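Local structure of neuraminidase (Influenza A virus, 4GEZ) at residues E316-K321 / L346-Q351. The protein is a neuraminidase-like coat protein of a bat influenza A virus, predicted to remove terminal sialic acid from glycoconjugates, although its putative active site has diverged. Numbering follows the deposited sequence.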
loop_
_atom_site.group_PDB
_atom_site.type_symbol
_atom_site.label_atom_id
_atom_site.label_comp_id
_atom_site.label_asym_id
_atom_site.label_seq_id
_atom_site.Cartn_x
_atom_site.Cartn_y
_atom_site.Cartn_z
ATOM N N GLU A 316 -15.960 3.587 34.670
ATOM C CA GLU A 316 -15.219 2.344 34.562
ATOM C C GLU A 316 -15.209 1.906 33.103
ATOM O O GLU A 316 -16.133 1.233 32.648
ATOM C CB GLU A 316 -15.860 1.275 35.446
ATOM C CG GLU A 316 -15.101 -0.039 35.493
ATOM C CD GLU A 316 -15.659 -0.988 36.532
ATOM O OE1 GLU A 316 -16.025 -2.124 36.162
ATOM O OE2 GLU A 316 -15.725 -0.599 37.717
ATOM N N LEU A 317 -14.169 2.305 32.372
ATOM C CA LEU A 317 -14.065 2.008 30.944
ATOM C C LEU A 317 -13.813 0.527 30.701
ATOM O O LEU A 317 -14.319 -0.049 29.739
ATOM C CB LEU A 317 -12.942 2.830 30.297
ATOM C CG LEU A 317 -13.037 4.355 30.237
ATOM C CD1 LEU A 317 -11.811 4.952 29.575
ATOM C CD2 LEU A 317 -14.277 4.764 29.481
ATOM N N PHE A 318 -13.036 -0.088 31.585
ATOM C CA PHE A 318 -12.753 -1.511 31.480
ATOM C C PHE A 318 -12.848 -2.155 32.857
ATOM O O PHE A 318 -12.569 -1.511 33.869
ATOM C CB PHE A 318 -11.349 -1.730 30.904
ATOM C CG PHE A 318 -11.195 -1.282 29.478
ATOM C CD1 PHE A 318 -11.525 -2.133 28.431
ATOM C CD2 PHE A 318 -10.700 -0.017 29.183
ATOM C CE1 PHE A 318 -11.379 -1.730 27.108
ATOM C CE2 PHE A 318 -10.548 0.396 27.865
ATOM C CZ PHE A 318 -10.887 -0.463 26.824
ATOM N N SER A 319 -13.266 -3.416 32.892
ATOM C CA SER A 319 -13.330 -4.175 34.136
ATOM C C SER A 319 -12.359 -5.350 34.124
ATOM O O SER A 319 -11.492 -5.464 34.990
ATOM C CB SER A 319 -14.756 -4.677 34.379
ATOM O OG SER A 319 -15.693 -3.622 34.270
ATOM N N ASN A 320 -12.486 -6.198 33.108
ATOM C CA ASN A 320 -11.720 -7.434 33.025
ATOM C C ASN A 320 -10.499 -7.323 32.118
ATOM O O ASN A 320 -9.532 -8.072 32.267
ATOM C CB ASN A 320 -12.613 -8.582 32.541
ATOM C CG ASN A 320 -13.727 -8.910 33.515
ATOM O OD1 ASN A 320 -13.593 -8.714 34.722
ATOM N ND2 ASN A 320 -14.842 -9.405 32.991
ATOM N N LYS A 321 -10.554 -6.386 31.177
ATOM C CA LYS A 321 -9.463 -6.186 30.233
ATOM C C LYS A 321 -8.144 -5.929 30.937
ATOM O O LYS A 321 -8.070 -5.096 31.841
ATOM C CB LYS A 321 -9.785 -5.012 29.305
ATOM C CG LYS A 321 -10.440 -5.419 27.999
ATOM C CD LYS A 321 -9.396 -5.566 26.911
ATOM C CE LYS A 321 -10.017 -6.036 25.611
ATOM N NZ LYS A 321 -9.018 -6.107 24.508
ATOM N N LEU A 346 -4.121 4.157 25.395
ATOM C CA LEU A 346 -4.170 3.162 26.460
ATOM C C LEU A 346 -3.875 1.777 25.896
ATOM O O LEU A 346 -4.570 1.310 24.993
ATOM C CB LEU A 346 -5.566 3.185 27.101
ATOM C CG LEU A 346 -5.986 2.172 28.170
ATOM C CD1 LEU A 346 -5.311 2.529 29.473
ATOM C CD2 LEU A 346 -7.499 2.110 28.332
ATOM N N GLU A 347 -2.879 1.099 26.460
ATOM C CA GLU A 347 -2.562 -0.265 26.045
ATOM C C GLU A 347 -3.611 -1.230 26.579
ATOM O O GLU A 347 -3.830 -1.306 27.787
ATOM C CB GLU A 347 -1.192 -0.704 26.575
ATOM C CG GLU A 347 0.026 -0.063 25.920
ATOM C CD GLU A 347 1.325 -0.552 26.545
ATOM O OE1 GLU A 347 2.404 -0.286 25.975
ATOM O OE2 GLU A 347 1.265 -1.190 27.618
ATOM N N ILE A 348 -4.254 -1.974 25.683
ATOM C CA ILE A 348 -5.169 -3.024 26.110
ATOM C C ILE A 348 -4.784 -4.343 25.463
ATOM O O ILE A 348 -4.566 -4.413 24.247
ATOM C CB ILE A 348 -6.648 -2.688 25.807
ATOM C CG1 ILE A 348 -6.836 -2.293 24.346
ATOM C CG2 ILE A 348 -7.150 -1.592 26.746
ATOM C CD1 ILE A 348 -8.296 -2.115 23.943
ATOM N N GLU A 349 -4.710 -5.392 26.278
ATOM C CA GLU A 349 -4.267 -6.695 25.800
ATOM C C GLU A 349 -5.346 -7.414 25.009
ATOM O O GLU A 349 -6.484 -7.528 25.469
ATOM C CB GLU A 349 -3.822 -7.579 26.970
ATOM C CG GLU A 349 -3.311 -8.950 26.536
ATOM C CD GLU A 349 -2.717 -9.753 27.675
ATOM O OE1 GLU A 349 -1.792 -9.245 28.344
ATOM O OE2 GLU A 349 -3.172 -10.897 27.895
ATOM N N ASP A 350 -4.981 -7.878 23.814
ATOM C CA ASP A 350 -5.837 -8.761 23.030
ATOM C C ASP A 350 -5.683 -10.166 23.594
ATOM O O ASP A 350 -4.738 -10.880 23.251
ATOM C CB ASP A 350 -5.420 -8.737 21.559
ATOM C CG ASP A 350 -6.390 -9.481 20.657
ATOM O OD1 ASP A 350 -7.193 -10.300 21.160
ATOM O OD2 ASP A 350 -6.330 -9.253 19.431
ATOM N N GLN A 351 -6.614 -10.556 24.457
ATOM C CA GLN A 351 -6.522 -11.832 25.167
ATOM C C GLN A 351 -6.720 -13.070 24.285
ATOM O O GLN A 351 -6.428 -14.188 24.719
ATOM C CB GLN A 351 -7.476 -11.852 26.368
ATOM C CG GLN A 351 -8.958 -11.924 26.014
ATOM C CD GLN A 351 -9.495 -10.608 25.481
ATOM O OE1 GLN A 351 -8.805 -9.588 25.504
ATOM N NE2 GLN A 351 -10.739 -10.618 25.016
#
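Lys321 and Ile348 mark the nearest approach of the two backbones, 6.7 Å between their CA atoms, where the chain turns a corner after strand 313-318 and passes strand 343-349 at Ile348. The contact is a worked example of how two blades of a beta-propeller are joined: an aromatic side chain reaches between them, and a buried lysine hydrogen-bonds to a backbone carbonyl across the seam. Phe318, its CG anti to the carbonyl carbon (chi1 -66°), reaches across to two aliphatic residues. Ile348 lays its CG2 methyl over one face of the ring, displaced from the ring centre, in a CH-pi contact 4.2 Å from CG2 to the Phe318 centroid. Leu346 runs antiparallel alongside the Phe318 side chain, its CD2 approaching Phe318 CE2 obliquely at 3.5 Å. Lys321 bends at chi2 (-95°) and then runs extended past Ile348, with CD 4.1 Å from Ile348 CB. Its NZ donates a hydrogen bond of 3.1 Å to Glu349 O, arriving from above the carbonyl plane. A neighbouring subunit adds Glu81, which forms a long, weak ion pair with Lys321 and packs on Gln351, so this end of the contact adjoins another subunit of the tetramer. On the first blade, Phe296 of strand 294-301 touches both Phe318 and Leu346, while Leu317 and Phe318 form a classic beta bulge opposite it. Phe364 of strand 359-367 touches Leu317 and Phe318 from the next blade, in which strand 343-349 lies between 322-329 and 359-367.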